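Local coordinates for protein mRNA transport regulator MTR2 (Candida albicans, PDB 1Q42) that affects mRNA transport from the nucleus to the cytoplasm, has an NTF2-like fold and interacts with the export factor Mex67, at residues S64-N75 with D179-F190. Residues are numbered along the deposited sequence; the frame is centred on the assembly and turned at random.
Sequences SNLKRSSAIIVN and DGEIINSMDYRF
The amide of Asn75 meets the Phe190 ring obliquely, the planes 45° apart and ND2 of Asn75 3.8 Å from CD2 of Phe190. Asn75 OD1 accepts from Phe190 N at 2.8 Å. Asparagine tolerates the left-handed helical backbone that turns the chain here, and chi1 -71° swings OD1 to that N-H, extending the parallel pairing by one bond. Asp187 OD1 lies over one guanidinium face of Arg189, offset toward the rim. At the other end Asn65 ND2 donates to Gly180 O at 3.1 Å, that oxygen in the amide plane, and the Asn65 carbonyl is gripped by Ile182 N and Ile183 N from opposite faces of its plane. Here Leu66 CD2 rests on Ile183 CG2 (3.8 Å). Both chains then turn a corner; Ser70 OG braces the type I turn through Lys67 O (2.7 Å). Beyond it 70-74 and 185-190 run parallel, axes 4.6 Å apart at closest approach. Flexible Met186, bent at chi3 (74°), brings CE to 3.7 Å from Ile72 CG2. Lys67 pairs with Asp173, Glu181 with Lys88. Strand 164-173 flanks 183-192 on its other side, where Asn184 and Ser185 form a classic bulge against Val171, while Phe91 of helix 87-96 and Phe36 of helix 29-40 pack against Met186.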
ATOM      1  N   SER A  64       4.108   5.081  -0.366  1.00 22.19           N
ATOM      2  CA  SER A  64       4.713   6.382  -0.655  1.00 23.04           C
ATOM      3  C   SER A  64       4.383   6.927  -2.046  1.00 23.04           C
ATOM      4  O   SER A  64       4.493   8.145  -2.277  1.00 22.82           O
ATOM      5  CB  SER A  64       6.230   6.324  -0.491  1.00 24.22           C
ATOM      6  OG  SER A  64       6.780   5.380  -1.376  1.00 26.07           O
ATOM      7  N   ASN A  65       3.979   6.056  -2.970  1.00 22.23           N
ATOM      8  CA  ASN A  65       3.612   6.521  -4.312  1.00 22.96           C
ATOM      9  C   ASN A  65       2.245   7.213  -4.387  1.00 22.24           C
ATOM     10  O   ASN A  65       1.874   7.757  -5.431  1.00 21.60           O
ATOM     11  CB  ASN A  65       3.677   5.379  -5.320  1.00 23.66           C
ATOM     12  CG  ASN A  65       5.092   4.844  -5.517  1.00 27.20           C
ATOM     13  OD1 ASN A  65       5.358   3.684  -5.228  1.00 30.25           O
ATOM     14  ND2 ASN A  65       6.000   5.693  -6.007  1.00 31.47           N
ATOM     15  N   LEU A  66       1.499   7.203  -3.285  1.00 21.12           N
ATOM     16  CA  LEU A  66       0.235   7.921  -3.221  1.00 21.29           C
ATOM     17  C   LEU A  66       0.471   9.414  -3.294  1.00 22.42           C
ATOM     18  O   LEU A  66       1.428   9.919  -2.726  1.00 22.66           O
ATOM     19  CB  LEU A  66      -0.498   7.597  -1.927  1.00 20.50           C
ATOM     20  CG  LEU A  66      -1.061   6.191  -1.790  1.00 20.80           C
ATOM     21  CD1 LEU A  66      -1.417   5.925  -0.319  1.00 20.54           C
ATOM     22  CD2 LEU A  66      -2.290   6.012  -2.681  1.00 20.56           C
ATOM     23  N   LYS A  67      -0.404  10.115  -4.007  1.00 23.57           N
ATOM     24  CA  LYS A  67      -0.441  11.570  -3.957  1.00 24.76           C
ATOM     25  C   LYS A  67      -1.059  12.028  -2.637  1.00 25.95           C
ATOM     26  O   LYS A  67      -1.946  11.378  -2.090  1.00 25.31           O
ATOM     27  CB  LYS A  67      -1.246  12.129  -5.140  1.00 24.81           C
ATOM     28  CG  LYS A  67      -0.542  11.970  -6.462  1.00 24.12           C
ATOM     29  CD  LYS A  67      -1.239  12.742  -7.577  1.00 25.14           C
ATOM     30  CE  LYS A  67      -0.592  12.455  -8.913  1.00 25.29           C
ATOM     31  NZ  LYS A  67      -1.055  13.362  -9.989  1.00 24.33           N
ATOM     32  N   ARG A  68      -0.585  13.165  -2.131  1.00 27.86           N
ATOM     33  CA  ARG A  68      -1.128  13.754  -0.919  1.00 29.43           C
ATOM     34  C   ARG A  68      -2.661  13.865  -0.972  1.00 29.18           C
ATOM     35  O   ARG A  68      -3.336  13.548   0.010  1.00 29.87           O
ATOM     36  CB  ARG A  68      -0.469  15.128  -0.659  1.00 31.04           C
ATOM     37  CG  ARG A  68      -0.488  15.545   0.781  1.00 34.98           C
ATOM     38  CD  ARG A  68       0.873  15.834   1.441  1.00 38.83           C
ATOM     39  NE  ARG A  68       1.776  14.672   1.526  1.00 41.35           N
ATOM     40  CZ  ARG A  68       1.688  13.643   2.398  1.00 42.29           C
ATOM     41  NH1 ARG A  68       0.708  13.551   3.297  1.00 40.67           N
ATOM     42  NH2 ARG A  68       2.602  12.683   2.357  1.00 41.99           N
ATOM     43  N   SER A  69      -3.199  14.239  -2.134  1.00 29.22           N
ATOM     44  CA  SER A  69      -4.641  14.445  -2.318  1.00 29.45           C
ATOM     45  C   SER A  69      -5.332  13.321  -3.105  1.00 27.60           C
ATOM     46  O   SER A  69      -6.363  13.537  -3.760  1.00 28.68           O
ATOM     47  CB  SER A  69      -4.885  15.771  -3.029  1.00 30.40           C
ATOM     48  OG  SER A  69      -4.481  15.718  -4.384  1.00 33.02           O
ATOM     49  N   SER A  70      -4.762  12.130  -3.058  1.00 25.67           N
ATOM     50  CA  SER A  70      -5.380  10.977  -3.713  1.00 24.32           C
ATOM     51  C   SER A  70      -6.739  10.652  -3.083  1.00 23.22           C
ATOM     52  O   SER A  70      -6.974  10.956  -1.903  1.00 24.09           O
ATOM     53  CB  SER A  70      -4.460   9.754  -3.645  1.00 24.15           C
ATOM     54  OG  SER A  70      -3.965   9.555  -2.341  1.00 26.07           O
ATOM     55  N   ALA A  71      -7.625  10.054  -3.878  1.00 21.84           N
ATOM     56  CA  ALA A  71      -8.901   9.530  -3.399  1.00 21.69           C
ATOM     57  C   ALA A  71      -8.617   8.107  -2.943  1.00 20.24           C
ATOM     58  O   ALA A  71      -8.152   7.312  -3.740  1.00 21.81           O
ATOM     59  CB  ALA A  71      -9.938   9.512  -4.539  1.00 21.85           C
ATOM     60  N   ILE A  72      -8.827   7.808  -1.670  1.00 19.05           N
ATOM     61  CA  ILE A  72      -8.504   6.475  -1.115  1.00 18.26           C
ATOM     62  C   ILE A  72      -9.754   5.866  -0.500  1.00 18.38           C
ATOM     63  O   ILE A  72     -10.530   6.564   0.213  1.00 19.12           O
ATOM     64  CB  ILE A  72      -7.389   6.563  -0.051  1.00 17.53           C
ATOM     65  CG1 ILE A  72      -6.126   7.171  -0.660  1.00 16.92           C
ATOM     66  CG2 ILE A  72      -7.099   5.173   0.540  1.00 17.88           C
ATOM     67  CD1 ILE A  72      -5.028   7.463   0.321  1.00 16.71           C
ATOM     68  N   ILE A  73      -9.969   4.589  -0.797  1.00 18.16           N
ATOM     69  CA  ILE A  73     -11.093   3.822  -0.265  1.00 19.19           C
ATOM     70  C   ILE A  73     -10.509   2.528   0.248  1.00 19.00           C
ATOM     71  O   ILE A  73      -9.731   1.890  -0.439  1.00 17.47           O
ATOM     72  CB  ILE A  73     -12.175   3.503  -1.341  1.00 20.53           C
ATOM     73  CG1 ILE A  73     -12.601   4.761  -2.097  1.00 24.59           C
ATOM     74  CG2 ILE A  73     -13.359   2.793  -0.652  1.00 20.86           C
ATOM     75  CD1 ILE A  73     -13.322   4.462  -3.384  1.00 27.90           C
ATOM     76  N   VAL A  74     -10.835   2.181   1.488  1.00 19.83           N
ATOM     77  CA  VAL A  74     -10.374   0.952   2.096  1.00 21.16           C
ATOM     78  C   VAL A  74     -11.611   0.169   2.505  1.00 22.58           C
ATOM     79  O   VAL A  74     -12.408   0.653   3.319  1.00 21.89           O
ATOM     80  CB  VAL A  74      -9.487   1.240   3.322  1.00 21.74           C
ATOM     81  CG1 VAL A  74      -8.943  -0.057   3.910  1.00 23.01           C
ATOM     82  CG2 VAL A  74      -8.350   2.154   2.929  1.00 22.11           C
ATOM     83  N   ASN A  75     -11.777  -1.018   1.924  1.00 23.96           N
ATOM     84  CA  ASN A  75     -12.911  -1.902   2.240  1.00 25.79           C
ATOM     85  C   ASN A  75     -14.271  -1.225   2.144  1.00 26.87           C
ATOM     86  O   ASN A  75     -15.144  -1.406   3.010  1.00 28.09           O
ATOM     87  CB  ASN A  75     -12.686  -2.535   3.612  1.00 26.28           C
ATOM     88  CG  ASN A  75     -11.582  -3.543   3.589  1.00 26.58           C
ATOM     89  OD1 ASN A  75     -11.424  -4.267   2.605  1.00 28.00           O
ATOM     90  ND2 ASN A  75     -10.804  -3.611   4.662  1.00 28.34           N
ATOM     91  N   ASP A 179       8.723   6.764  -9.087  1.00 50.64           N
ATOM     92  CA  ASP A 179       8.927   6.595  -7.641  1.00 49.32           C
ATOM     93  C   ASP A 179       8.411   7.753  -6.764  1.00 47.14           C
ATOM     94  O   ASP A 179       8.497   7.675  -5.535  1.00 47.32           O
ATOM     95  CB  ASP A 179      10.408   6.287  -7.320  1.00 50.42           C
ATOM     96  CG  ASP A 179      10.643   4.822  -6.999  1.00 51.89           C
ATOM     97  OD1 ASP A 179      10.025   4.323  -6.031  1.00 53.85           O
ATOM     98  OD2 ASP A 179      11.424   4.091  -7.658  1.00 54.70           O
ATOM     99  N   GLY A 180       7.858   8.800  -7.379  1.00 44.63           N
ATOM    100  CA  GLY A 180       7.296   9.923  -6.642  1.00 42.39           C
ATOM    101  C   GLY A 180       5.802   9.745  -6.401  1.00 39.35           C
ATOM    102  O   GLY A 180       5.275   8.629  -6.463  1.00 38.93           O
ATOM    103  N   GLU A 181       5.119  10.851  -6.135  1.00 36.77           N
ATOM    104  CA  GLU A 181       3.678  10.833  -5.894  1.00 34.17           C
ATOM    105  C   GLU A 181       2.909  10.827  -7.229  1.00 32.05           C
ATOM    106  O   GLU A 181       2.703  11.874  -7.858  1.00 31.49           O
ATOM    107  CB  GLU A 181       3.285  12.012  -4.994  1.00 34.54           C
ATOM    108  CG  GLU A 181       3.988  11.961  -3.634  1.00 35.94           C
ATOM    109  CD  GLU A 181       3.558  13.057  -2.671  1.00 38.41           C
ATOM    110  OE1 GLU A 181       3.270  12.746  -1.488  1.00 39.85           O
ATOM    111  OE2 GLU A 181       3.524  14.232  -3.085  1.00 39.35           O
ATOM    112  N   ILE A 182       2.483   9.630  -7.638  1.00 28.81           N
ATOM    113  CA  ILE A 182       1.841   9.412  -8.929  1.00 26.88           C
ATOM    114  C   ILE A 182       0.448   8.771  -8.874  1.00 24.57           C
ATOM    115  O   ILE A 182      -0.299   8.840  -9.850  1.00 24.04           O
ATOM    116  CB  ILE A 182       2.756   8.571  -9.849  1.00 27.42           C
ATOM    117  CG1 ILE A 182       3.147   7.249  -9.188  1.00 27.57           C
ATOM    118  CG2 ILE A 182       3.997   9.381 -10.248  1.00 28.18           C
ATOM    119  CD1 ILE A 182       3.817   6.296 -10.106  1.00 28.83           C
ATOM    120  N   ILE A 183       0.087   8.160  -7.753  1.00 21.94           N
ATOM    121  CA  ILE A 183      -1.227   7.512  -7.645  1.00 21.10           C
ATOM    122  C   ILE A 183      -2.305   8.536  -7.280  1.00 20.65           C
ATOM    123  O   ILE A 183      -2.240   9.152  -6.217  1.00 20.72           O
ATOM    124  CB  ILE A 183      -1.194   6.364  -6.615  1.00 19.45           C
ATOM    125  CG1 ILE A 183      -0.149   5.309  -7.021  1.00 20.00           C
ATOM    126  CG2 ILE A 183      -2.591   5.727  -6.506  1.00 20.10           C
ATOM    127  CD1 ILE A 183       0.146   4.238  -5.972  1.00 20.56           C
ATOM    128  N   ASN A 184      -3.271   8.730  -8.189  1.00 20.66           N
ATOM    129  CA  ASN A 184      -4.405   9.640  -8.013  1.00 20.85           C
ATOM    130  C   ASN A 184      -5.554   9.065  -7.217  1.00 19.74           C
ATOM    131  O   ASN A 184      -6.289   9.791  -6.566  1.00 18.84           O
ATOM    132  CB  ASN A 184      -4.954  10.082  -9.375  1.00 21.65           C
ATOM    133  CG  ASN A 184      -3.874  10.691 -10.251  1.00 23.60           C
ATOM    134  OD1 ASN A 184      -3.397  10.063 -11.209  1.00 26.90           O
ATOM    135  ND2 ASN A 184      -3.438  11.879  -9.888  1.00 23.14           N
ATOM    136  N   SER A 185      -5.726   7.756  -7.295  1.00 19.50           N
ATOM    137  CA  SER A 185      -6.764   7.084  -6.521  1.00 19.71           C
ATOM    138  C   SER A 185      -6.387   5.642  -6.240  1.00 19.18           C
ATOM    139  O   SER A 185      -5.737   5.002  -7.058  1.00 18.29           O
ATOM    140  CB  SER A 185      -8.130   7.167  -7.218  1.00 21.06           C
ATOM    141  OG  SER A 185      -8.189   6.416  -8.406  1.00 24.10           O
ATOM    142  N   MET A 186      -6.774   5.168  -5.058  1.00 18.75           N
ATOM    143  CA  MET A 186      -6.550   3.785  -4.631  1.00 18.78           C
ATOM    144  C   MET A 186      -7.818   3.263  -3.969  1.00 18.01           C
ATOM    145  O   MET A 186      -8.371   3.892  -3.062  1.00 18.11           O
ATOM    146  CB  MET A 186      -5.376   3.657  -3.653  1.00 19.55           C
ATOM    147  CG  MET A 186      -5.207   2.236  -3.068  1.00 21.06           C
ATOM    148  SD  MET A 186      -3.797   2.106  -1.993  1.00 26.01           S
ATOM    149  CE  MET A 186      -4.363   2.966  -0.566  1.00 25.41           C
ATOM    150  N   ASP A 187      -8.281   2.118  -4.459  1.00 17.73           N
ATOM    151  CA  ASP A 187      -9.389   1.384  -3.888  1.00 17.78           C
ATOM    152  C   ASP A 187      -8.794   0.023  -3.491  1.00 17.07           C
ATOM    153  O   ASP A 187      -8.473  -0.772  -4.356  1.00 17.51           O
ATOM    154  CB  ASP A 187     -10.506   1.275  -4.940  1.00 18.72           C
ATOM    155  CG  ASP A 187     -11.526   0.201  -4.646  1.00 22.48           C
ATOM    156  OD1 ASP A 187     -11.804  -0.110  -3.471  1.00 27.35           O
ATOM    157  OD2 ASP A 187     -12.124  -0.394  -5.562  1.00 27.76           O
ATOM    158  N   TYR A 188      -8.625  -0.196  -2.192  1.00 16.33           N
ATOM    159  CA  TYR A 188      -8.046  -1.421  -1.636  1.00 16.23           C
ATOM    160  C   TYR A 188      -9.151  -2.160  -0.888  1.00 16.40           C
ATOM    161  O   TYR A 188      -9.805  -1.579  -0.024  1.00 15.68           O
ATOM    162  CB  TYR A 188      -6.906  -1.037  -0.685  1.00 16.92           C
ATOM    163  CG  TYR A 188      -6.108  -2.185  -0.109  1.00 15.55           C
ATOM    164  CD1 TYR A 188      -4.854  -2.518  -0.613  1.00 15.41           C
ATOM    165  CD2 TYR A 188      -6.574  -2.901   0.988  1.00 16.36           C
ATOM    166  CE1 TYR A 188      -4.120  -3.561  -0.069  1.00 17.01           C
ATOM    167  CE2 TYR A 188      -5.851  -3.949   1.523  1.00 17.36           C
ATOM    168  CZ  TYR A 188      -4.617  -4.267   0.997  1.00 17.08           C
ATOM    169  OH  TYR A 188      -3.889  -5.324   1.529  1.00 17.37           O
ATOM    170  N   ARG A 189      -9.367  -3.428  -1.221  1.00 16.86           N
ATOM    171  CA  ARG A 189     -10.513  -4.174  -0.700  1.00 18.81           C
ATOM    172  C   ARG A 189     -10.130  -5.626  -0.402  1.00 17.92           C
ATOM    173  O   ARG A 189      -9.601  -6.274  -1.261  1.00 17.03           O
ATOM    174  CB  ARG A 189     -11.627  -4.149  -1.749  1.00 20.33           C
ATOM    175  CG  ARG A 189     -12.975  -4.598  -1.302  1.00 26.30           C
ATOM    176  CD  ARG A 189     -14.052  -4.334  -2.330  1.00 30.82           C
ATOM    177  NE  ARG A 189     -14.632  -3.005  -2.136  1.00 36.44           N
ATOM    178  CZ  ARG A 189     -14.724  -2.036  -3.056  1.00 39.34           C
ATOM    179  NH1 ARG A 189     -14.305  -2.188  -4.319  1.00 41.02           N
ATOM    180  NH2 ARG A 189     -15.263  -0.883  -2.694  1.00 39.38           N
ATOM    181  N   PHE A 190     -10.400  -6.133   0.791  1.00 17.27           N
ATOM    182  CA  PHE A 190     -10.307  -7.573   1.018  1.00 18.47           C
ATOM    183  C   PHE A 190     -11.475  -8.246   0.292  1.00 18.85           C
ATOM    184  O   PHE A 190     -12.645  -7.862   0.466  1.00 19.62           O
ATOM    185  CB  PHE A 190     -10.359  -7.934   2.521  1.00 18.86           C
ATOM    186  CG  PHE A 190      -9.153  -7.495   3.317  1.00 20.86           C
ATOM    187  CD1 PHE A 190      -7.871  -7.579   2.803  1.00 20.01           C
ATOM    188  CD2 PHE A 190      -9.309  -7.055   4.627  1.00 24.57           C
ATOM    189  CE1 PHE A 190      -6.778  -7.165   3.541  1.00 22.30           C
ATOM    190  CE2 PHE A 190      -8.210  -6.663   5.383  1.00 24.95           C
ATOM    191  CZ  PHE A 190      -6.945  -6.719   4.835  1.00 24.20           C
TER
HETATM  192  O   HOH W   1       6.991   8.967  -3.311  1.00 50.74           O